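Side-chain contacts in transcriptional regulator (PDB 4KWA), which is a putative TetR-family transcriptional regulator that binds choline and probably acts as a DNA-binding repressor: residues I9-T12 with A13-I17; L89-P92 with G93-D97; S100-L103 with Q104-T107; R57-V60 with K61-D65. All coordinates share one frame; numbering follows the deposited sequence.

Contact 1. Residues I9-T12 with A13-I17. With EDO (1,2-ethanediol), chain D.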
loop_
_atom_site.group_PDB
_atom_site.type_symbol
_atom_site.label_atom_id
_atom_site.label_comp_id
_atom_site.label_asym_id
_atom_site.label_seq_id
_atom_site.Cartn_x
_atom_site.Cartn_y
_atom_site.Cartn_z
ATOM N N ILE A 9 25.846 -9.959 0.408
ATOM C CA ILE A 9 24.735 -10.546 1.143
ATOM C C ILE A 9 23.508 -9.696 1.017
ATOM O O ILE A 9 22.398 -10.193 0.747
ATOM C CB ILE A 9 25.073 -10.722 2.637
ATOM C CG1 ILE A 9 26.157 -11.760 2.860
ATOM C CG2 ILE A 9 23.830 -11.131 3.413
ATOM C CD1 ILE A 9 26.741 -11.794 4.268
ATOM N N LEU A 10 23.663 -8.388 1.232
ATOM C CA LEU A 10 22.520 -7.474 1.147
ATOM C C LEU A 10 21.916 -7.344 -0.191
ATOM O O LEU A 10 20.707 -7.300 -0.326
ATOM C CB LEU A 10 22.898 -6.092 1.688
ATOM C CG LEU A 10 23.216 -6.062 3.162
ATOM C CD1 LEU A 10 23.664 -4.658 3.485
ATOM C CD2 LEU A 10 22.061 -6.481 4.022
ATOM N N GLU A 11 22.748 -7.326 -1.209
ATOM C CA GLU A 11 22.221 -7.249 -2.593
ATOM C C GLU A 11 21.416 -8.477 -2.964
ATOM O O GLU A 11 20.309 -8.358 -3.519
ATOM C CB GLU A 11 23.358 -7.069 -3.568
ATOM C CG GLU A 11 22.848 -6.647 -4.931
ATOM C CD GLU A 11 23.941 -5.995 -5.784
ATOM O OE1 GLU A 11 25.086 -5.869 -5.288
ATOM O OE2 GLU A 11 23.645 -5.553 -6.924
ATOM N N THR A 12 21.941 -9.623 -2.601
ATOM C CA THR A 12 21.284 -10.916 -2.822
ATOM C C THR A 12 19.979 -10.990 -1.999
ATOM O O THR A 12 18.892 -11.318 -2.566
ATOM C CB THR A 12 22.264 -12.099 -2.561
ATOM O OG1 THR A 12 23.368 -12.031 -3.462
ATOM C CG2 THR A 12 21.596 -13.391 -2.727
ATOM N N ALA A 13 20.068 -10.698 -0.680
ATOM C CA ALA A 13 18.849 -10.683 0.176
ATOM C C ALA A 13 17.751 -9.786 -0.327
ATOM O O ALA A 13 16.583 -10.203 -0.333
ATOM C CB ALA A 13 19.179 -10.378 1.632
ATOM N N TRP A 14 18.083 -8.571 -0.822
ATOM C CA TRP A 14 17.082 -7.643 -1.361
ATOM C C TRP A 14 16.264 -8.201 -2.498
ATOM O O TRP A 14 15.019 -8.212 -2.478
ATOM C CB TRP A 14 17.754 -6.347 -1.857
ATOM C CG TRP A 14 16.765 -5.295 -2.364
ATOM C CD1 TRP A 14 16.391 -5.004 -3.688
ATOM C CD2 TRP A 14 16.045 -4.371 -1.534
ATOM N NE1 TRP A 14 15.454 -3.979 -3.672
ATOM C CE2 TRP A 14 15.256 -3.561 -2.375
ATOM C CE3 TRP A 14 15.986 -4.174 -0.162
ATOM C CZ2 TRP A 14 14.411 -2.540 -1.876
ATOM C CZ3 TRP A 14 15.154 -3.141 0.350
ATOM C CH2 TRP A 14 14.380 -2.329 -0.533
ATOM N N ARG A 15 16.989 -8.813 -3.434
ATOM C CA ARG A 15 16.396 -9.439 -4.600
ATOM C C ARG A 15 15.508 -10.658 -4.261
ATOM O O ARG A 15 14.362 -10.752 -4.742
ATOM C CB ARG A 15 17.505 -9.753 -5.608
ATOM C CG ARG A 15 16.997 -10.332 -6.931
ATOM C CD ARG A 15 18.072 -10.625 -7.915
ATOM N NE ARG A 15 19.216 -11.381 -7.429
ATOM C CZ ARG A 15 20.331 -10.771 -7.074
ATOM N NH1 ARG A 15 20.361 -9.446 -7.118
ATOM N NH2 ARG A 15 21.340 -11.429 -6.618
ATOM N N LEU A 16 15.994 -11.490 -3.336
ATOM C CA LEU A 16 15.234 -12.631 -2.882
ATOM C C LEU A 16 13.966 -12.216 -2.111
ATOM O O LEU A 16 12.879 -12.770 -2.332
ATOM C CB LEU A 16 16.134 -13.561 -2.080
ATOM C CG LEU A 16 17.311 -14.268 -2.760
ATOM C CD1 LEU A 16 18.080 -15.178 -1.782
ATOM C CD2 LEU A 16 16.709 -15.062 -3.927
ATOM N N ILE A 17 14.113 -11.215 -1.287
ATOM C CA ILE A 17 13.000 -10.696 -0.486
ATOM C C ILE A 17 11.937 -10.097 -1.462
ATOM O O ILE A 17 10.760 -10.311 -1.315
ATOM C CB ILE A 17 13.523 -9.639 0.509
ATOM C CG1 ILE A 17 14.292 -10.322 1.646
ATOM C CG2 ILE A 17 12.346 -8.822 1.098
ATOM C CD1 ILE A 17 15.148 -9.425 2.500
HETATM C C1 EDO D . 16.965 -14.159 -8.058
HETATM O O1 EDO D . 18.364 -14.222 -7.439
HETATM C C2 EDO D . 15.792 -13.950 -7.088
HETATM O O2 EDO D . 14.687 -14.923 -6.947
HETATM O O HOH W 1 23.285 -9.690 -5.954
#

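Contact 2. Residues L89-P92 with G93-D97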
loop_
_atom_site.group_PDB
_atom_site.type_symbol
_atom_site.label_atom_id
_atom_site.label_comp_id
_atom_site.label_asym_id
_atom_site.label_seq_id
_atom_site.Cartn_x
_atom_site.Cartn_y
_atom_site.Cartn_z
ATOM N N LEU A 89 7.880 4.975 -10.754
ATOM C CA LEU A 89 7.109 3.924 -11.392
ATOM C C LEU A 89 7.705 2.569 -11.158
ATOM O O LEU A 89 8.898 2.442 -11.158
ATOM C CB LEU A 89 7.025 4.206 -12.891
ATOM C CG LEU A 89 6.414 5.556 -13.188
ATOM C CD1 LEU A 89 6.390 5.745 -14.696
ATOM C CD2 LEU A 89 5.065 5.760 -12.575
ATOM N N PRO A 90 6.888 1.520 -11.033
ATOM C CA PRO A 90 7.466 0.218 -10.801
ATOM C C PRO A 90 7.875 -0.413 -12.114
ATOM O O PRO A 90 7.336 -1.466 -12.475
ATOM C CB PRO A 90 6.301 -0.565 -10.197
ATOM C CG PRO A 90 5.099 0.123 -10.741
ATOM C CD PRO A 90 5.437 1.566 -10.706
ATOM N N THR A 91 8.844 0.191 -12.809
ATOM C CA THR A 91 9.294 -0.365 -14.097
ATOM C C THR A 91 10.048 -1.693 -13.914
ATOM O O THR A 91 10.671 -2.011 -12.878
ATOM C CB THR A 91 10.094 0.686 -14.841
ATOM O OG1 THR A 91 11.045 1.244 -13.965
ATOM C CG2 THR A 91 9.245 1.829 -15.198
ATOM N N PRO A 92 10.065 -2.500 -14.983
ATOM C CA PRO A 92 10.771 -3.757 -14.936
ATOM C C PRO A 92 12.169 -3.642 -14.266
ATOM O O PRO A 92 12.828 -2.661 -14.448
ATOM C CB PRO A 92 10.871 -4.132 -16.406
ATOM C CG PRO A 92 9.725 -3.412 -17.067
ATOM C CD PRO A 92 9.247 -2.323 -16.181
ATOM N N GLY A 93 12.543 -4.627 -13.471
ATOM C CA GLY A 93 13.841 -4.685 -12.779
ATOM C C GLY A 93 13.869 -4.209 -11.351
ATOM O O GLY A 93 12.970 -4.486 -10.550
ATOM N N LEU A 94 14.841 -3.371 -11.062
ATOM C CA LEU A 94 15.103 -2.884 -9.751
ATOM C C LEU A 94 13.919 -2.062 -9.193
ATOM O O LEU A 94 13.555 -2.244 -8.035
ATOM C CB LEU A 94 16.391 -2.006 -9.815
ATOM C CG LEU A 94 16.811 -1.389 -8.480
ATOM C CD1 LEU A 94 16.834 -2.376 -7.352
ATOM C CD2 LEU A 94 18.178 -0.684 -8.519
ATOM N N LEU A 95 13.369 -1.175 -9.994
ATOM C CA LEU A 95 12.227 -0.361 -9.460
ATOM C C LEU A 95 10.999 -1.244 -9.086
ATOM O O LEU A 95 10.402 -1.099 -8.040
ATOM C CB LEU A 95 11.877 0.751 -10.348
ATOM C CG LEU A 95 13.007 1.767 -10.644
ATOM C CD1 LEU A 95 12.529 3.109 -11.138
ATOM C CD2 LEU A 95 13.987 1.957 -9.582
ATOM N N ARG A 96 10.682 -2.214 -9.916
ATOM C CA ARG A 96 9.573 -3.167 -9.586
ATOM C C ARG A 96 9.895 -3.919 -8.302
ATOM O O ARG A 96 9.045 -4.025 -7.382
ATOM C CB ARG A 96 9.362 -4.157 -10.722
ATOM C CG ARG A 96 8.292 -5.207 -10.461
ATOM C CD ARG A 96 6.940 -4.561 -10.404
ATOM N NE ARG A 96 5.836 -5.543 -10.471
ATOM C CZ ARG A 96 4.938 -5.670 -11.444
ATOM N NH1 ARG A 96 3.971 -6.580 -11.307
ATOM N NH2 ARG A 96 4.906 -4.876 -12.525
ATOM N N ASP A 97 11.156 -4.355 -8.158
ATOM C CA ASP A 97 11.582 -5.040 -6.917
ATOM C C ASP A 97 11.491 -4.142 -5.716
ATOM O O ASP A 97 11.109 -4.572 -4.605
ATOM C CB ASP A 97 13.006 -5.558 -7.079
ATOM C CG ASP A 97 13.105 -6.777 -7.992
ATOM O OD1 ASP A 97 12.104 -7.375 -8.339
ATOM O OD2 ASP A 97 14.220 -7.084 -8.419
HETATM O O HOH W 2 6.785 -3.565 -14.058
HETATM O O HOH W 3 13.716 -0.795 -12.911
#

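Contact 3. Residues S100-L103 with Q104-T107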
loop_
_atom_site.group_PDB
_atom_site.type_symbol
_atom_site.label_atom_id
_atom_site.label_comp_id
_atom_site.label_asym_id
_atom_site.label_seq_id
_atom_site.Cartn_x
_atom_site.Cartn_y
_atom_site.Cartn_z
ATOM N N SER A 100 8.102 -4.094 -4.605
ATOM C CA SER A 100 7.794 -5.370 -3.956
ATOM C C SER A 100 8.205 -5.355 -2.493
ATOM O O SER A 100 7.502 -5.892 -1.641
ATOM C CB SER A 100 8.469 -6.557 -4.667
ATOM O OG SER A 100 8.000 -6.759 -5.998
ATOM N N VAL A 101 9.368 -4.775 -2.206
ATOM C CA VAL A 101 9.869 -4.694 -0.875
ATOM C C VAL A 101 9.106 -3.646 -0.051
ATOM O O VAL A 101 8.799 -3.925 1.130
ATOM C CB VAL A 101 11.346 -4.372 -0.878
ATOM C CG1 VAL A 101 11.814 -4.107 0.557
ATOM C CG2 VAL A 101 12.071 -5.542 -1.531
ATOM N N TRP A 102 8.849 -2.467 -0.635
ATOM C CA TRP A 102 8.085 -1.430 0.097
ATOM C C TRP A 102 6.717 -1.897 0.526
ATOM O O TRP A 102 6.351 -1.621 1.697
ATOM C CB TRP A 102 8.077 -0.016 -0.505
ATOM C CG TRP A 102 9.469 0.572 -0.601
ATOM C CD1 TRP A 102 10.138 0.838 -1.750
ATOM C CD2 TRP A 102 10.366 0.912 0.491
ATOM N NE1 TRP A 102 11.397 1.346 -1.463
ATOM C CE2 TRP A 102 11.572 1.361 -0.098
ATOM C CE3 TRP A 102 10.297 0.803 1.914
ATOM C CZ2 TRP A 102 12.653 1.804 0.661
ATOM C CZ3 TRP A 102 11.370 1.258 2.681
ATOM C CH2 TRP A 102 12.552 1.734 2.045
ATOM N N LEU A 103 6.011 -2.625 -0.325
ATOM C CA LEU A 103 4.725 -3.209 0.087
ATOM C C LEU A 103 4.935 -4.078 1.360
ATOM O O LEU A 103 4.080 -4.119 2.283
ATOM C CB LEU A 103 4.076 -4.085 -0.994
ATOM C CG LEU A 103 3.062 -3.444 -1.951
ATOM C CD1 LEU A 103 3.643 -2.319 -2.756
ATOM C CD2 LEU A 103 2.388 -4.409 -2.885
ATOM N N GLN A 104 6.027 -4.819 1.422
ATOM C CA GLN A 104 6.261 -5.668 2.619
ATOM C C GLN A 104 6.614 -4.817 3.870
ATOM O O GLN A 104 6.327 -5.164 5.023
ATOM C CB GLN A 104 7.323 -6.712 2.299
ATOM C CG GLN A 104 6.981 -7.609 1.144
ATOM C CD GLN A 104 8.163 -8.529 0.842
ATOM O OE1 GLN A 104 8.575 -9.345 1.684
ATOM N NE2 GLN A 104 8.623 -8.445 -0.333
ATOM N N VAL A 105 7.305 -3.726 3.583
ATOM C CA VAL A 105 7.691 -2.837 4.631
ATOM C C VAL A 105 6.528 -2.148 5.261
ATOM O O VAL A 105 6.482 -1.968 6.507
ATOM C CB VAL A 105 8.740 -1.842 4.131
ATOM C CG1 VAL A 105 9.010 -0.680 5.118
ATOM C CG2 VAL A 105 10.029 -2.622 4.014
ATOM N N TRP A 106 5.508 -1.856 4.453
ATOM C CA TRP A 106 4.332 -1.229 5.071
ATOM C C TRP A 106 3.772 -2.115 6.179
ATOM O O TRP A 106 3.393 -1.653 7.263
ATOM C CB TRP A 106 3.285 -0.907 3.975
ATOM C CG TRP A 106 3.710 -0.011 2.991
ATOM C CD1 TRP A 106 4.615 1.021 3.113
ATOM C CD2 TRP A 106 3.150 0.106 1.699
ATOM N NE1 TRP A 106 4.700 1.688 1.957
ATOM C CE2 TRP A 106 3.760 1.198 1.085
ATOM C CE3 TRP A 106 2.150 -0.625 0.988
ATOM C CZ2 TRP A 106 3.470 1.575 -0.220
ATOM C CZ3 TRP A 106 1.865 -0.253 -0.326
ATOM C CH2 TRP A 106 2.527 0.841 -0.912
ATOM N N THR A 107 3.669 -3.438 5.924
ATOM C CA THR A 107 3.261 -4.311 6.939
ATOM C C THR A 107 4.239 -4.484 8.056
ATOM O O THR A 107 3.883 -4.403 9.193
ATOM C CB THR A 107 2.932 -5.715 6.385
ATOM O OG1 THR A 107 1.587 -5.630 6.056
ATOM C CG2 THR A 107 3.057 -6.807 7.465
#

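Contact 4. Residues R57-V60 with K61-D65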
loop_
_atom_site.group_PDB
_atom_site.type_symbol
_atom_site.label_atom_id
_atom_site.label_comp_id
_atom_site.label_asym_id
_atom_site.label_seq_id
_atom_site.Cartn_x
_atom_site.Cartn_y
_atom_site.Cartn_z
ATOM N N ARG A 57 18.189 -0.047 4.386
ATOM C CA ARG A 57 19.025 1.130 4.512
ATOM C C ARG A 57 19.888 1.317 3.276
ATOM O O ARG A 57 20.000 2.431 2.723
ATOM C CB ARG A 57 19.909 1.021 5.737
ATOM C CG ARG A 57 20.524 2.342 6.214
ATOM C CD ARG A 57 21.517 2.142 7.345
ATOM N NE ARG A 57 21.080 1.168 8.366
ATOM C CZ ARG A 57 20.189 1.396 9.315
ATOM N NH1 ARG A 57 19.932 0.458 10.226
ATOM N NH2 ARG A 57 19.627 2.589 9.408
ATOM N N ARG A 58 20.464 0.209 2.798
ATOM C CA ARG A 58 21.304 0.278 1.598
ATOM C C ARG A 58 20.486 0.692 0.375
ATOM O O ARG A 58 20.912 1.505 -0.471
ATOM C CB ARG A 58 22.034 -1.076 1.323
ATOM C CG ARG A 58 22.989 -0.982 0.124
ATOM C CD ARG A 58 23.632 -2.371 -0.154
ATOM N NE ARG A 58 24.158 -2.438 -1.521
ATOM C CZ ARG A 58 23.497 -2.881 -2.589
ATOM N NH1 ARG A 58 22.235 -3.342 -2.499
ATOM N NH2 ARG A 58 24.117 -2.866 -3.774
ATOM N N ASN A 59 19.273 0.190 0.269
ATOM C CA ASN A 59 18.499 0.537 -0.880
ATOM C C ASN A 59 18.016 1.958 -0.849
ATOM O O ASN A 59 17.888 2.585 -1.903
ATOM C CB ASN A 59 17.329 -0.434 -1.020
ATOM C CG ASN A 59 16.415 -0.028 -2.108
ATOM O OD1 ASN A 59 15.500 0.801 -1.859
ATOM N ND2 ASN A 59 16.773 -0.381 -3.327
ATOM N N VAL A 60 17.671 2.469 0.322
ATOM C CA VAL A 60 17.180 3.879 0.419
ATOM C C VAL A 60 18.297 4.757 -0.066
ATOM O O VAL A 60 18.044 5.716 -0.793
ATOM C CB VAL A 60 16.748 4.256 1.850
ATOM C CG1 VAL A 60 16.759 5.781 2.145
ATOM C CG2 VAL A 60 15.441 3.571 2.188
ATOM N N LYS A 61 19.529 4.442 0.303
ATOM C CA LYS A 61 20.658 5.232 -0.205
ATOM C C LYS A 61 20.861 5.128 -1.722
ATOM O O LYS A 61 21.153 6.095 -2.396
ATOM C CB LYS A 61 21.931 4.774 0.500
ATOM C CG LYS A 61 23.217 5.213 -0.171
ATOM C CD LYS A 61 24.428 5.158 0.731
ATOM C CE LYS A 61 24.663 6.527 1.352
ATOM N NZ LYS A 61 25.088 7.539 0.333
ATOM N N LEU A 62 20.850 3.917 -2.267
ATOM C CA LEU A 62 20.984 3.747 -3.697
ATOM C C LEU A 62 19.939 4.570 -4.402
ATOM O O LEU A 62 20.210 5.211 -5.449
ATOM C CB LEU A 62 20.688 2.264 -4.074
ATOM C CG LEU A 62 21.735 1.208 -3.692
ATOM C CD1 LEU A 62 21.151 -0.185 -3.890
ATOM C CD2 LEU A 62 23.056 1.412 -4.447
ATOM N N ALA A 63 18.730 4.513 -3.870
ATOM C CA ALA A 63 17.559 5.164 -4.538
ATOM C C ALA A 63 17.648 6.686 -4.536
ATOM O O ALA A 63 17.292 7.336 -5.498
ATOM C CB ALA A 63 16.252 4.698 -3.932
ATOM N N PHE A 64 18.194 7.222 -3.468
ATOM C CA PHE A 64 18.408 8.618 -3.375
ATOM C C PHE A 64 19.593 9.073 -4.269
ATOM O O PHE A 64 19.515 10.066 -4.988
ATOM C CB PHE A 64 18.617 8.975 -1.927
ATOM C CG PHE A 64 18.908 10.431 -1.738
ATOM C CD1 PHE A 64 17.880 11.358 -1.767
ATOM C CD2 PHE A 64 20.216 10.856 -1.524
ATOM C CE1 PHE A 64 18.158 12.723 -1.623
ATOM C CE2 PHE A 64 20.483 12.194 -1.344
ATOM C CZ PHE A 64 19.448 13.114 -1.397
ATOM N N ASP A 65 20.645 8.244 -4.366
ATOM C CA ASP A 65 21.718 8.563 -5.266
ATOM C C ASP A 65 21.172 8.622 -6.740
ATOM O O ASP A 65 21.537 9.499 -7.551
ATOM C CB ASP A 65 22.805 7.514 -5.141
ATOM C CG ASP A 65 23.649 7.694 -3.930
ATOM O OD1 ASP A 65 23.594 8.784 -3.296
ATOM O OD2 ASP A 65 24.448 6.760 -3.681
#

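Contact 1. Residues I9-T12 with A13-I17
Helix 2-20 is the first helix of the TetR-type DNA-binding domain, and this contact is one of its turns, with Thr-12 meeting Arg-15 and Leu-16. The helix packs on helix 27-34 and helix 38-44, which belong to the predicted helix-turn-helix. Four backbone bonds of the i to i+4 kind run through the turn. Ala-13 N gives the shortest, 2.8 Å to Ile-9 O. Arg-15 N to Glu-11 O is weak at 3.4 Å, and Leu-16 N to Thr-12 O is 3.0 Å. Toward helix 27-34, the side chains of Thr-12 and Leu-16 run alongside each other, with Thr-12 CG2 4.1 Å from Leu-16 CD1. Thr-12 touches Glu-33 and Leu-34 there, and Leu-16 touches Ile-30. The threonine hydroxyl is bonded to Arg-8 O. Its CG2 stands opposite the backbone N (chi1 -61° for OG1), which leaves the methyl for Leu-16 and OG1 beside the helix backbone. Arg-15 starts out extended and bends at chi3 (49°). The bend brings the guanidinium back over the turn toward Thr-12, with Arg-15 NH2 3.8 Å from Thr-12 OG1. A water joins the two: it accepts from Arg-15 NH2 at 2.7 Å and has a weak bond to Thr-12 OG1. The carboxylate of Glu-11 does not contact Arg-15, with Glu-11 OE2 5.1 Å from Arg-15 NH1, and forms a salt bridge with Arg-7. A different guanidinium edge, at NE, meets a 1,2-ethanediol, probably from the crystallisation liquor. Arg-15 NE donates to its O1 at 3.0 Å, near the guanidinium plane.

Contact 2. Residues L89-P92 with G93-D97
Arg-96 lies along the loop that leads into helix 94-109, and its side chain follows Pro-90 and Thr-91. Its CB is 3.3 Å from Thr-91 O, the same carbonyl that accepts a bond from Arg-96 N at 3.0 Å. That bond is bent, with an N-H...O angle of 134°. The side chain leaves with CG opposite the backbone N and turns at chi2 (67°). This turn lays CD against the proline, 3.7 Å from Pro-90 O and 4.1 Å from Pro-90 CB. At the tip, a water accepts from Arg-96 NH2 at 2.8 Å and donates to Pro-90 O, so it links the guanidinium to the loop backbone. Pro-90 is the centre of an inverse gamma turn, closed by a weak bond from Thr-91 N to Leu-89 O. Leu-95 packs alongside Thr-91, with Leu-95 CD1 3.7 Å from Thr-91 OG1. Gly-93 is the N-cap residue, and having no side chain it accommodates a positive phi (97°). A second water donates to Pro-92 O and accepts from Leu-95 N in the first turn, at 3.0 Å. The loop joins helix 77-86 to helix 94-109. Pro-90 and Arg-96 rest on Val-166 and Leu-167 of helix 148-168, Leu-89 packs on helix 175-190, and Leu-94 and Leu-95 touch Arg-66 of helix 48-71.

Contact 3. Residues S100-L103 with Q104-T107
Trp-106 lays one face of its indole over the backbone of the preceding turn of helix 94-109. Leu-103 CA makes a CH-pi contact with its six-membered ring, 4.2 Å from the centroid. Trp-102 O lies over the same face, 3.3 Å above the plane. Leu-103 CD1 reaches the far end of the ring at Trp-106 CZ3, 3.7 Å away. Trp-102 turns its rim instead: Val-105 CG1 comes to its edge, near the ring plane, 3.8 Å from Trp-102 CE3. This tryptophan touches the bound choline. Val-101 and Val-105 pack on Leu-56 of helix 48-71. Across the helix, Gln-104 reaches back one turn. Its CG lies beside the backbone N (chi1 -58°), and its NE2 donates to Ser-100 O at 3.1 Å, from above the carbonyl plane. Leu-103, Gln-104, Trp-106 and Thr-107 also pack on the second subunit. Gln-104 NE2 has a second acceptor in Ile-17 O, and OE1 accepts from Tyr-22 N. Three bonds therefore grip this amide and fix its rotation. The contacts of the tryptophan rings with Leu-103 and Val-105 are mainly apolar and CH-pi, though Trp-106 NE1 has a hydrogen bond of its own elsewhere.

Contact 4. Residues R57-V60 with K61-D65
Arg-58 runs straight from CG to NE, with CG opposite the backbone N (chi1 -176°), while Leu-62 takes the other course, its CG beside the backbone N (chi1 -72°). These torsions bring the leucine methyl against the guanidinium, one turn along helix 48-71. As in other TetR proteins, this helix probably links the DNA-binding domain to the ligand-binding domain. Leu-62 CD1 sits over one face of the guanidinium, 3.5 Å above the plane and toward its rim. Its nearest atom there is Arg-58 NH1, at 3.6 Å. On the other side of the plane Glu-11 OE1 makes a long, weak ion pair with Arg-58 NH2. Leu-62 CG also lies 3.3 Å from Arg-58 O, which accepts the bond from Leu-62 N at 3.0 Å. The next backbone bond is Ala-63 N to Asn-59 O, 2.9 Å, and Ala-63 CB rests 3.4 Å from that oxygen. Asn-59 ND2 donates to Glu-98, but its OD1 is buried with no partner in the model. Phe-64 N bonds to Val-60 O at 3.1 Å, and its ring makes a cation-pi contact with Arg-125. One side of the turn packs against three helices, while Lys-61 and Asp-65 are exposed. Arg-58 and Asn-59 face helix 2-20 at Arg-7 and Trp-14, Asn-59 and Val-60 touch Trp-102 of helix 94-109, and Val-60 packs on Leu-118 and Ala-122 of helix 113-139.

Overall arrangement
Contacts 1 and 3 are buried, contact 2 is partly buried and contact 4 lies at the surface. Contacts 2 and 3 share helix 94-109. Contact 1 belongs to the DNA-binding domain and meets the other three. Its Trp-14 is central: CH2 packs on Val-101 CG1 of contact 3 at 3.3 Å, CZ2 on Asn-59 CG of contact 4, and NE1 near Leu-94 of contact 2. Contacts 3 and 4 also meet, through Trp-102 and Val-60. Aromatic and aliphatic packing dominates in contact 3. A water links an arginine to a threonine hydroxyl (weakly) in contact 1 and to a loop carbonyl in contact 2. In contact 4 a leucine lies against an arginine.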